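Local coordinates for protein peptidase M28 (Shewanella amazonensis SB2B, PDB 3IIB) that probably acts as a zinc-dependent exopeptidase of family M28, cleaving dipeptides or trimming peptides at the carboxyl end, at residues Q117-A122 and A162-V167; M187-E190 and T194-P197; R293-V298 and Q425-M430; K323-A328 and A431-E436. All coordinates share one frame; numbering follows the deposited sequence.

Contact 1: residues Q117-A122 and A162-V167; sequences QDLQNA and AEKGAV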
loop_
_atom_site.group_PDB
_atom_site.type_symbol
_atom_site.label_atom_id
_atom_site.label_comp_id
_atom_site.label_asym_id
_atom_site.label_seq_id
_atom_site.Cartn_x
_atom_site.Cartn_y
_atom_site.Cartn_z
ATOM N N GLN A 117 1.047 -27.541 -4.546
ATOM C CA GLN A 117 1.412 -28.895 -4.982
ATOM C C GLN A 117 2.539 -29.490 -4.139
ATOM O O GLN A 117 2.489 -30.645 -3.750
ATOM C CB GLN A 117 1.802 -28.917 -6.458
ATOM C CG GLN A 117 1.939 -30.344 -7.039
ATOM C CD GLN A 117 0.671 -31.207 -6.863
ATOM O OE1 GLN A 117 0.637 -32.136 -6.040
ATOM N NE2 GLN A 117 -0.376 -30.893 -7.634
ATOM N N ASP A 118 3.543 -28.669 -3.827
ATOM C CA ASP A 118 4.646 -29.102 -2.975
ATOM C C ASP A 118 4.177 -29.476 -1.578
ATOM O O ASP A 118 4.592 -30.484 -1.021
ATOM C CB ASP A 118 5.726 -28.024 -2.934
ATOM C CG ASP A 118 6.448 -27.898 -4.264
ATOM O OD1 ASP A 118 6.813 -28.946 -4.843
ATOM O OD2 ASP A 118 6.647 -26.771 -4.741
ATOM N N LEU A 119 3.258 -28.693 -1.046
ATOM C CA LEU A 119 2.650 -28.988 0.245
ATOM C C LEU A 119 1.878 -30.309 0.178
ATOM O O LEU A 119 1.999 -31.156 1.070
ATOM C CB LEU A 119 1.725 -27.848 0.644
ATOM C CG LEU A 119 0.880 -28.057 1.879
ATOM C CD1 LEU A 119 1.739 -28.473 3.113
ATOM C CD2 LEU A 119 0.047 -26.779 2.137
ATOM N N GLN A 120 1.107 -30.472 -0.899
ATOM C CA GLN A 120 0.324 -31.704 -1.102
ATOM C C GLN A 120 1.229 -32.945 -1.215
ATOM O O GLN A 120 0.828 -34.046 -0.815
ATOM C CB GLN A 120 -0.579 -31.580 -2.333
ATOM C CG GLN A 120 -1.771 -30.661 -2.132
ATOM C CD GLN A 120 -2.511 -30.306 -3.412
ATOM O OE1 GLN A 120 -1.903 -30.132 -4.476
ATOM N NE2 GLN A 120 -3.841 -30.143 -3.302
ATOM N N ASN A 121 2.433 -32.764 -1.757
ATOM C CA ASN A 121 3.444 -33.822 -1.848
ATOM C C ASN A 121 4.210 -34.121 -0.557
ATOM O O ASN A 121 4.945 -35.102 -0.510
ATOM C CB ASN A 121 4.488 -33.476 -2.911
ATOM C CG ASN A 121 3.923 -33.429 -4.313
ATOM O OD1 ASN A 121 2.840 -33.929 -4.578
ATOM N ND2 ASN A 121 4.666 -32.815 -5.223
ATOM N N ALA A 122 4.062 -33.304 0.483
ATOM C CA ALA A 122 4.804 -33.522 1.716
ATOM C C ALA A 122 4.415 -34.855 2.349
ATOM O O ALA A 122 3.354 -35.392 2.078
ATOM C CB ALA A 122 4.563 -32.355 2.720
ATOM N N ALA A 162 -3.338 -29.276 6.962
ATOM C CA ALA A 162 -3.903 -30.103 8.062
ATOM C C ALA A 162 -3.707 -31.600 7.849
ATOM O O ALA A 162 -3.405 -32.324 8.807
ATOM C CB ALA A 162 -5.386 -29.807 8.306
ATOM N N GLU A 163 -3.817 -32.045 6.607
ATOM C CA GLU A 163 -3.565 -33.439 6.233
ATOM C C GLU A 163 -2.179 -33.911 6.594
ATOM O O GLU A 163 -1.984 -35.088 6.878
ATOM C CB GLU A 163 -3.845 -33.677 4.736
ATOM C CG GLU A 163 -5.310 -33.581 4.434
ATOM C CD GLU A 163 -5.634 -33.749 2.960
ATOM O OE1 GLU A 163 -4.837 -33.302 2.093
ATOM O OE2 GLU A 163 -6.701 -34.324 2.670
ATOM N N LYS A 164 -1.231 -32.975 6.639
ATOM C CA LYS A 164 0.161 -33.286 6.973
ATOM C C LYS A 164 0.497 -33.028 8.412
ATOM O O LYS A 164 1.648 -33.225 8.819
ATOM C CB LYS A 164 1.103 -32.486 6.093
ATOM C CG LYS A 164 0.753 -32.559 4.666
ATOM C CD LYS A 164 1.006 -33.921 4.048
ATOM C CE LYS A 164 0.460 -33.973 2.624
ATOM N NZ LYS A 164 0.668 -35.314 2.018
ATOM N N GLY A 165 -0.505 -32.620 9.198
ATOM C CA GLY A 165 -0.350 -32.405 10.629
ATOM C C GLY A 165 -0.246 -30.949 11.084
ATOM O O GLY A 165 -0.184 -30.692 12.278
ATOM N N ALA A 166 -0.263 -30.004 10.138
ATOM C CA ALA A 166 -0.092 -28.605 10.459
ATOM C C ALA A 166 -1.184 -28.141 11.401
ATOM O O ALA A 166 -2.314 -28.622 11.332
ATOM C CB ALA A 166 -0.076 -27.722 9.185
ATOM N N VAL A 167 -0.810 -27.231 12.301
ATOM C CA VAL A 167 -1.746 -26.629 13.230
ATOM C C VAL A 167 -2.216 -25.281 12.702
ATOM O O VAL A 167 -3.028 -24.627 13.349
ATOM C CB VAL A 167 -1.122 -26.464 14.621
ATOM C CG1 VAL A 167 -0.919 -27.814 15.250
ATOM C CG2 VAL A 167 0.220 -25.684 14.565
#
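The C-terminal ends of two helices, 116-120 and 145-163, meet where K164, just past the second, reaches over to the carbonyls at the end of the first. Helix ends leave carbonyls without backbone donors, and here a lysine supplies them. K164 NZ gives hydrogen bonds to Q120 O at 3.1 Å and to A122 O at 2.7 Å. The donor stands well above the carbonyl plane of Q120, whereas at A122 it is tilted only 26° from the plane. The chain bends about CB-CG (chi2 -70°) and then runs straight out to NZ, which lays its methylenes alongside the turn: K164 CD lies 4.1 Å from A122 CB, and K164 CE is 3.6 Å from L119 O. A methionine at K164 would probably leave both carbonyls without this charged donor. The L119 side chain packs against A160 and A161 of helix 145-163 and F113 of strand 106-113. Immediately after the lysine, G165 turns to positive phi (103°), and its N bonds to A162 O at 2.9 Å. This reversal closes helix 145-163 with a Schellman motif, with glycine at the C' position.

Contact 2: residues M187-E190 and T194-P197; sequences MRYE and TAIP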
loop_
_atom_site.group_PDB
_atom_site.type_symbol
_atom_site.label_atom_id
_atom_site.label_comp_id
_atom_site.label_asym_id
_atom_site.label_seq_id
_atom_site.Cartn_x
_atom_site.Cartn_y
_atom_site.Cartn_z
HETATM N N MSE A 187 -11.658 -19.399 1.334
HETATM C CA MSE A 187 -11.045 -20.709 1.405
HETATM C C MSE A 187 -12.114 -21.685 1.878
HETATM O O MSE A 187 -13.188 -21.270 2.386
HETATM C CB MSE A 187 -9.897 -20.689 2.352
HETATM C CG MSE A 187 -10.290 -20.209 3.659
HETATM SE SE MSE A 187 -9.463 -21.197 5.069
HETATM C CE MSE A 187 -9.946 -22.828 4.665
ATOM N N ARG A 188 -11.875 -22.965 1.619
ATOM C CA ARG A 188 -12.834 -24.005 1.985
ATOM C C ARG A 188 -12.128 -25.068 2.806
ATOM O O ARG A 188 -11.131 -25.611 2.367
ATOM C CB ARG A 188 -13.423 -24.700 0.743
ATOM C CG ARG A 188 -13.942 -23.809 -0.354
ATOM C CD ARG A 188 -15.148 -24.412 -1.058
ATOM N NE ARG A 188 -16.371 -24.142 -0.300
ATOM C CZ ARG A 188 -17.262 -23.181 -0.572
ATOM N NH1 ARG A 188 -17.120 -22.368 -1.622
ATOM N NH2 ARG A 188 -18.324 -23.037 0.214
ATOM N N TYR A 189 -12.689 -25.382 3.961
ATOM C CA TYR A 189 -12.315 -26.566 4.687
ATOM C C TYR A 189 -12.993 -27.771 4.015
ATOM O O TYR A 189 -13.879 -27.607 3.183
ATOM C CB TYR A 189 -12.753 -26.448 6.144
ATOM C CG TYR A 189 -12.000 -25.377 6.892
ATOM C CD1 TYR A 189 -10.617 -25.444 7.032
ATOM C CD2 TYR A 189 -12.667 -24.295 7.452
ATOM C CE1 TYR A 189 -9.907 -24.454 7.728
ATOM C CE2 TYR A 189 -11.972 -23.308 8.138
ATOM C CZ TYR A 189 -10.601 -23.414 8.306
ATOM O OH TYR A 189 -9.970 -22.429 8.995
ATOM N N GLU A 190 -12.527 -28.958 4.353
ATOM C CA GLU A 190 -13.046 -30.193 3.832
ATOM C C GLU A 190 -13.554 -31.014 5.003
ATOM O O GLU A 190 -12.850 -31.240 6.010
ATOM C CB GLU A 190 -11.946 -30.949 3.093
ATOM C CG GLU A 190 -12.406 -32.216 2.441
ATOM C CD GLU A 190 -11.313 -32.868 1.615
ATOM O OE1 GLU A 190 -10.731 -32.179 0.756
ATOM O OE2 GLU A 190 -11.060 -34.081 1.808
ATOM N N THR A 194 -9.534 -31.927 9.921
ATOM C CA THR A 194 -9.495 -30.881 10.958
ATOM C C THR A 194 -9.277 -29.480 10.362
ATOM O O THR A 194 -8.296 -29.232 9.645
ATOM C CB THR A 194 -8.435 -31.169 12.020
ATOM O OG1 THR A 194 -8.794 -32.374 12.692
ATOM C CG2 THR A 194 -8.321 -30.021 13.070
ATOM N N ALA A 195 -10.212 -28.581 10.654
ATOM C CA ALA A 195 -10.088 -27.164 10.288
ATOM C C ALA A 195 -8.973 -26.527 11.106
ATOM O O ALA A 195 -8.844 -26.760 12.315
ATOM C CB ALA A 195 -11.432 -26.410 10.524
ATOM N N ILE A 196 -8.095 -25.797 10.419
ATOM C CA ILE A 196 -7.024 -25.084 11.095
ATOM C C ILE A 196 -7.051 -23.576 10.717
ATOM O O ILE A 196 -7.523 -23.219 9.641
ATOM C CB ILE A 196 -5.625 -25.721 10.795
ATOM C CG1 ILE A 196 -5.330 -25.645 9.295
ATOM C CG2 ILE A 196 -5.523 -27.161 11.437
ATOM C CD1 ILE A 196 -3.850 -26.001 8.896
ATOM N N PRO A 197 -6.541 -22.704 11.605
ATOM C CA PRO A 197 -6.417 -21.281 11.283
ATOM C C PRO A 197 -5.575 -21.049 10.034
ATOM O O PRO A 197 -4.564 -21.713 9.830
ATOM C CB PRO A 197 -5.738 -20.687 12.506
ATOM C CG PRO A 197 -5.896 -21.651 13.561
ATOM C CD PRO A 197 -5.983 -22.998 12.934
#
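The Y189 ring lies over the methyl group of A195, in a CH-pi contact within the long loop that joins strands 168-172 and 198-201. The two segments are brought together by the tight return of the chain between them, and neither has regular secondary structure; the contact is carried largely by the Y189 side chain. A195 CB sits 3.6 Å from the ring centroid and only 6° off the ring normal, almost exactly above the middle of the face. On the opposite face the methyl carbon CE of selenomethionine M187, from the tyrosine's own segment, approaches 3.4 Å above the plane but is offset toward the rim. The ring is thus held between two methyl groups, one central and one peripheral. Further cover comes from A158 of helix 145-163, while the I196 side chain, whose CB points away from the tyrosine's segment, touches A161 of the same helix. With CG beside the backbone N (chi1 -67°), the ring projects toward 194-197 and carries its hydroxyl past A195 to the carbonyl of I196. There the hydroxyl also has I99 N as a hydrogen-bonding partner, which ties a separate loop to this one. Y189 OH donates to I196 O at 2.7 Å; the oxygen lies at the ring edge, in the ring plane, but the hydroxyl approaches 49° out of the carbonyl plane.

Contact 3: residues R293-V298 and Q425-M430; sequences RTIRVV and QFAWVM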
loop_
_atom_site.group_PDB
_atom_site.type_symbol
_atom_site.label_atom_id
_atom_site.label_comp_id
_atom_site.label_asym_id
_atom_site.label_seq_id
_atom_site.Cartn_x
_atom_site.Cartn_y
_atom_site.Cartn_z
ATOM N N ARG A 293 -35.052 -6.786 -27.506
ATOM C CA ARG A 293 -35.036 -7.665 -26.310
ATOM C C ARG A 293 -35.040 -6.861 -25.033
ATOM O O ARG A 293 -34.596 -5.732 -25.010
ATOM C CB ARG A 293 -33.816 -8.576 -26.303
ATOM C CG ARG A 293 -33.707 -9.487 -27.516
ATOM C CD ARG A 293 -32.578 -10.525 -27.475
ATOM N NE ARG A 293 -32.788 -11.437 -28.581
ATOM C CZ ARG A 293 -32.333 -11.256 -29.831
ATOM N NH1 ARG A 293 -31.475 -10.276 -30.112
ATOM N NH2 ARG A 293 -32.716 -12.093 -30.799
ATOM N N THR A 294 -35.472 -7.505 -23.946
ATOM C CA THR A 294 -35.309 -6.936 -22.618
ATOM C C THR A 294 -33.834 -6.981 -22.222
ATOM O O THR A 294 -33.165 -7.972 -22.492
ATOM C CB THR A 294 -36.172 -7.691 -21.626
ATOM O OG1 THR A 294 -37.546 -7.497 -22.001
ATOM C CG2 THR A 294 -35.886 -7.220 -20.184
ATOM N N ILE A 295 -33.317 -5.891 -21.661
ATOM C CA ILE A 295 -31.967 -5.889 -21.093
ATOM C C ILE A 295 -32.085 -5.969 -19.591
ATOM O O ILE A 295 -32.702 -5.113 -18.960
ATOM C CB ILE A 295 -31.176 -4.652 -21.515
ATOM C CG1 ILE A 295 -30.964 -4.695 -23.039
ATOM C CG2 ILE A 295 -29.831 -4.525 -20.755
ATOM C CD1 ILE A 295 -30.586 -3.302 -23.689
ATOM N N ARG A 296 -31.468 -6.986 -19.017
ATOM C CA ARG A 296 -31.576 -7.229 -17.592
ATOM C C ARG A 296 -30.197 -7.040 -16.933
ATOM O O ARG A 296 -29.227 -7.743 -17.279
ATOM C CB ARG A 296 -32.128 -8.641 -17.341
ATOM C CG ARG A 296 -32.271 -8.952 -15.842
ATOM C CD ARG A 296 -32.848 -10.320 -15.571
ATOM N NE ARG A 296 -34.252 -10.375 -15.975
ATOM C CZ ARG A 296 -34.950 -11.496 -16.163
ATOM N NH1 ARG A 296 -34.383 -12.706 -16.011
ATOM N NH2 ARG A 296 -36.223 -11.414 -16.500
ATOM N N VAL A 297 -30.119 -6.070 -16.003
ATOM C CA VAL A 297 -28.944 -5.862 -15.176
ATOM C C VAL A 297 -29.101 -6.754 -13.961
ATOM O O VAL A 297 -30.102 -6.670 -13.269
ATOM C CB VAL A 297 -28.778 -4.390 -14.745
ATOM C CG1 VAL A 297 -27.648 -4.226 -13.705
ATOM C CG2 VAL A 297 -28.471 -3.497 -15.966
ATOM N N VAL A 298 -28.133 -7.635 -13.715
ATOM C CA VAL A 298 -28.190 -8.466 -12.521
ATOM C C VAL A 298 -26.976 -8.160 -11.669
ATOM O O VAL A 298 -25.831 -8.297 -12.140
ATOM C CB VAL A 298 -28.256 -9.997 -12.819
ATOM C CG1 VAL A 298 -28.375 -10.764 -11.529
ATOM C CG2 VAL A 298 -29.382 -10.279 -13.760
ATOM N N GLN A 425 -22.541 -0.642 -25.985
ATOM C CA GLN A 425 -22.541 -1.155 -27.339
ATOM C C GLN A 425 -22.960 -2.637 -27.347
ATOM O O GLN A 425 -23.795 -3.066 -28.148
ATOM C CB GLN A 425 -21.164 -1.032 -28.005
ATOM C CG GLN A 425 -20.729 0.411 -28.227
ATOM C CD GLN A 425 -19.511 0.573 -29.103
ATOM O OE1 GLN A 425 -18.672 -0.315 -29.153
ATOM N NE2 GLN A 425 -19.429 1.694 -29.825
ATOM N N PHE A 426 -22.317 -3.436 -26.491
ATOM C CA PHE A 426 -22.641 -4.856 -26.414
ATOM C C PHE A 426 -24.123 -5.077 -26.126
ATOM O O PHE A 426 -24.779 -5.891 -26.803
ATOM C CB PHE A 426 -21.780 -5.534 -25.333
ATOM C CG PHE A 426 -22.089 -6.990 -25.123
ATOM C CD1 PHE A 426 -21.522 -7.950 -25.940
ATOM C CD2 PHE A 426 -22.894 -7.415 -24.069
ATOM C CE1 PHE A 426 -21.769 -9.295 -25.729
ATOM C CE2 PHE A 426 -23.160 -8.762 -23.882
ATOM C CZ PHE A 426 -22.603 -9.695 -24.704
ATOM N N ALA A 427 -24.639 -4.446 -25.086
ATOM C CA ALA A 427 -26.017 -4.684 -24.686
ATOM C C ALA A 427 -26.960 -4.196 -25.794
ATOM O O ALA A 427 -27.892 -4.890 -26.130
ATOM C CB ALA A 427 -26.356 -4.042 -23.346
ATOM N N TRP A 428 -26.668 -3.055 -26.414
ATOM C CA TRP A 428 -27.523 -2.580 -27.504
ATOM C C TRP A 428 -27.456 -3.500 -28.731
ATOM O O TRP A 428 -28.483 -3.936 -29.259
ATOM C CB TRP A 428 -27.207 -1.141 -27.885
ATOM C CG TRP A 428 -28.124 -0.682 -28.939
ATOM C CD1 TRP A 428 -27.874 -0.562 -30.272
ATOM C CD2 TRP A 428 -29.494 -0.349 -28.752
ATOM N NE1 TRP A 428 -29.019 -0.162 -30.937
ATOM C CE2 TRP A 428 -30.023 -0.017 -30.019
ATOM C CE3 TRP A 428 -30.330 -0.300 -27.635
ATOM C CZ2 TRP A 428 -31.344 0.351 -30.189
ATOM C CZ3 TRP A 428 -31.669 0.041 -27.828
ATOM C CH2 TRP A 428 -32.145 0.365 -29.088
ATOM N N VAL A 429 -26.263 -3.789 -29.224
ATOM C CA VAL A 429 -26.130 -4.653 -30.381
ATOM C C VAL A 429 -26.763 -6.031 -30.125
ATOM O O VAL A 429 -27.553 -6.519 -30.950
ATOM C CB VAL A 429 -24.649 -4.773 -30.849
ATOM C CG1 VAL A 429 -24.527 -5.812 -31.933
ATOM C CG2 VAL A 429 -24.142 -3.390 -31.380
HETATM N N MSE A 430 -26.509 -6.627 -28.962
HETATM C CA MSE A 430 -27.086 -7.918 -28.690
HETATM C C MSE A 430 -28.611 -7.889 -28.504
HETATM O O MSE A 430 -29.292 -8.839 -28.922
HETATM C CB MSE A 430 -26.450 -8.575 -27.461
HETATM C CG MSE A 430 -24.990 -8.903 -27.606
HETATM SE SE MSE A 430 -24.653 -10.310 -28.911
HETATM C CE MSE A 430 -24.319 -9.278 -30.152
#
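Polar and apolar contacts divide the packing of strand 293-300 against helix 413-432, with R293 reaching the end of the helix and I295 its flank. The polar part is one hydrogen bond, R293 NH1 to M430 O at 2.9 Å. It runs within the carbonyl plane, with a C=O...N angle of 160°, but the oxygen lies 22° out of the guanidinium plane and the N-H...O angle is only 133°, so the bond is bent on the donor side. An extended chain from CG to NE carries the group this far. NH1 also bonds to S433 O, NE forms a salt bridge with E250, and Y325 adds a cation-pi contact. The apolar part is I295 CD1, 4.3 Å from A427 CB and 4.0 Å from A427 O; I284 of helix 267-285 touches both residues. A leucine in place of R293 would probably leave M430 O without this donor and E250 without its cationic mate. This is helix-on-sheet packing in the alpha/beta zinc-exopeptidase fold, with I284 beside it. The chemistry implies that E250 probably balances the charge of the buried cation, while carbonyls near the helix C-terminus, the negative end of its dipole, probably add to its stabilisation.

Contact 4: residues K323-A328 and A431-E436; sequences KHYIAA and ANSKVE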
loop_
_atom_site.group_PDB
_atom_site.type_symbol
_atom_site.label_atom_id
_atom_site.label_comp_id
_atom_site.label_asym_id
_atom_site.label_seq_id
_atom_site.Cartn_x
_atom_site.Cartn_y
_atom_site.Cartn_z
ATOM N N LYS A 323 -34.897 -18.538 -23.024
ATOM C CA LYS A 323 -35.112 -17.188 -23.542
ATOM C C LYS A 323 -33.998 -16.177 -23.207
ATOM O O LYS A 323 -34.108 -15.012 -23.550
ATOM C CB LYS A 323 -36.470 -16.670 -23.062
ATOM C CG LYS A 323 -37.666 -17.289 -23.805
ATOM C CD LYS A 323 -37.762 -16.757 -25.233
ATOM C CE LYS A 323 -38.990 -17.293 -25.958
ATOM N NZ LYS A 323 -39.185 -16.652 -27.290
ATOM N N HIS A 324 -32.937 -16.603 -22.519
ATOM C CA HIS A 324 -31.749 -15.772 -22.312
ATOM C C HIS A 324 -30.949 -15.786 -23.594
ATOM O O HIS A 324 -30.455 -16.825 -24.012
ATOM C CB HIS A 324 -30.893 -16.265 -21.155
ATOM C CG HIS A 324 -31.419 -15.857 -19.829
ATOM N ND1 HIS A 324 -32.698 -16.174 -19.416
ATOM C CD2 HIS A 324 -30.877 -15.100 -18.845
ATOM C CE1 HIS A 324 -32.902 -15.660 -18.220
ATOM N NE2 HIS A 324 -31.821 -14.989 -17.856
ATOM N N TYR A 325 -30.901 -14.666 -24.275
ATOM C CA TYR A 325 -30.229 -14.606 -25.563
ATOM C C TYR A 325 -28.709 -14.754 -25.376
ATOM O O TYR A 325 -28.067 -15.562 -26.045
ATOM C CB TYR A 325 -30.597 -13.296 -26.242
ATOM C CG TYR A 325 -30.010 -13.137 -27.627
ATOM C CD1 TYR A 325 -30.368 -13.994 -28.671
ATOM C CD2 TYR A 325 -29.134 -12.104 -27.897
ATOM C CE1 TYR A 325 -29.819 -13.824 -29.950
ATOM C CE2 TYR A 325 -28.561 -11.954 -29.175
ATOM C CZ TYR A 325 -28.938 -12.786 -30.169
ATOM O OH TYR A 325 -28.349 -12.602 -31.402
ATOM N N ILE A 326 -28.150 -13.954 -24.467
ATOM C CA ILE A 326 -26.726 -13.974 -24.157
ATOM C C ILE A 326 -26.557 -13.360 -22.805
ATOM O O ILE A 326 -27.369 -12.516 -22.397
ATOM C CB ILE A 326 -25.900 -13.230 -25.218
ATOM C CG1 ILE A 326 -24.400 -13.531 -25.050
ATOM C CG2 ILE A 326 -26.169 -11.724 -25.150
ATOM C CD1 ILE A 326 -23.583 -13.370 -26.369
ATOM N N ALA A 327 -25.521 -13.788 -22.100
ATOM C CA ALA A 327 -25.170 -13.244 -20.799
ATOM C C ALA A 327 -23.691 -12.854 -20.734
ATOM O O ALA A 327 -22.879 -13.531 -21.336
ATOM C CB ALA A 327 -25.453 -14.290 -19.700
ATOM N N ALA A 328 -23.358 -11.792 -19.984
ATOM C CA ALA A 328 -21.971 -11.333 -19.777
ATOM C C ALA A 328 -21.869 -10.647 -18.438
ATOM O O ALA A 328 -22.869 -10.132 -17.928
ATOM C CB ALA A 328 -21.473 -10.384 -20.891
ATOM N N ALA A 431 -29.141 -6.810 -27.905
ATOM C CA ALA A 431 -30.583 -6.681 -27.697
ATOM C C ALA A 431 -31.344 -6.413 -28.982
ATOM O O ALA A 431 -32.575 -6.479 -28.985
ATOM C CB ALA A 431 -30.910 -5.566 -26.657
ATOM N N ASN A 432 -30.611 -6.134 -30.065
ATOM C CA ASN A 432 -31.232 -5.892 -31.375
ATOM C C ASN A 432 -30.730 -6.834 -32.495
ATOM O O ASN A 432 -31.169 -6.749 -33.648
ATOM C CB ASN A 432 -31.047 -4.428 -31.726
ATOM C CG ASN A 432 -31.822 -3.533 -30.787
ATOM O OD1 ASN A 432 -33.031 -3.446 -30.896
ATOM N ND2 ASN A 432 -31.134 -2.928 -29.788
ATOM N N SER A 433 -29.894 -7.800 -32.132
ATOM C CA SER A 433 -29.298 -8.693 -33.120
ATOM C C SER A 433 -30.281 -9.719 -33.624
ATOM O O SER A 433 -31.118 -10.222 -32.877
ATOM C CB SER A 433 -28.128 -9.444 -32.512
ATOM O OG SER A 433 -27.454 -10.257 -33.486
ATOM N N LYS A 434 -30.174 -10.021 -34.903
ATOM C CA LYS A 434 -30.930 -11.139 -35.482
ATOM C C LYS A 434 -30.201 -12.470 -35.564
ATOM O O LYS A 434 -30.762 -13.427 -36.099
ATOM C CB LYS A 434 -31.396 -10.725 -36.885
ATOM C CG LYS A 434 -32.238 -9.477 -36.890
ATOM C CD LYS A 434 -33.480 -9.658 -36.080
ATOM N N VAL A 435 -28.957 -12.527 -35.082
ATOM C CA VAL A 435 -28.157 -13.732 -35.173
ATOM C C VAL A 435 -28.720 -14.801 -34.244
ATOM O O VAL A 435 -28.998 -14.549 -33.066
ATOM C CB VAL A 435 -26.656 -13.455 -34.835
ATOM C CG1 VAL A 435 -25.800 -14.714 -35.057
ATOM C CG2 VAL A 435 -26.140 -12.241 -35.693
ATOM N N GLU A 436 -28.799 -16.019 -34.769
ATOM C CA GLU A 436 -29.143 -17.168 -33.957
ATOM C C GLU A 436 -27.905 -17.645 -33.237
ATOM O O GLU A 436 -26.954 -18.069 -33.868
ATOM C CB GLU A 436 -29.776 -18.285 -34.815
ATOM C CG GLU A 436 -30.012 -19.547 -34.034
ATOM C CD GLU A 436 -30.921 -19.299 -32.845
ATOM O OE1 GLU A 436 -32.073 -18.900 -33.077
ATOM O OE2 GLU A 436 -30.467 -19.510 -31.696
#
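Y325, on strand 324-329, drives its hydroxyl into the tail that leaves helix 413-432, and the tight part of the contact is gathered round that one oxygen. Y325 OH donates to V435 O at 2.6 Å, in the carbonyl plane and on a lone pair; the acceptor also lies in the plane of the ring, at its edge. With CG anti to the backbone N (chi1 -177°), the ring is sent straight across to the tail. S433 OG stands 3.3 Å from Y325 OH, at best a weak link, and S433 CB comes to 3.4 Å from the same oxygen. The serine has a firmer task: its OG accepts from V435 N at 3.2 Å, nearly straight at 168°, an ST turn that probably helps place the V435 carbonyl close to the tyrosine. The other side is looser. V435 is partly exposed and its side chain comes no nearer than 3.9 Å, from CB to Y325 OH, while K434 and E436, both exposed, point their CB atoms away from the strand segment. The chemistry implies that a neutral phenol bonded to a backbone carbonyl probably helps hold the tail's path, with no charge pair between the two segments.

Overall arrangement
The four contacts fall into two groups on opposite sides of the chain's centre. Contacts 1 and 2, with centres 12 Å apart, touch directly: A162 CB packs against T194 O at 3.3 Å, and V167 O against P197 CD at 3.4 Å. Contacts 3 and 4 are closer still, 8 Å between centres, and share helix 413-432 and one sheet. Their segments alternate along the chain, and R293 joins them, its N 2.9 Å from A431 O, probably hydrogen-bonded. Between the groups, the centres of contacts 1 and 3 are 47 Å apart. All four lie away from the two-zinc site built by H257, D269, E304, D331 and H402, and belong to the surrounding framework.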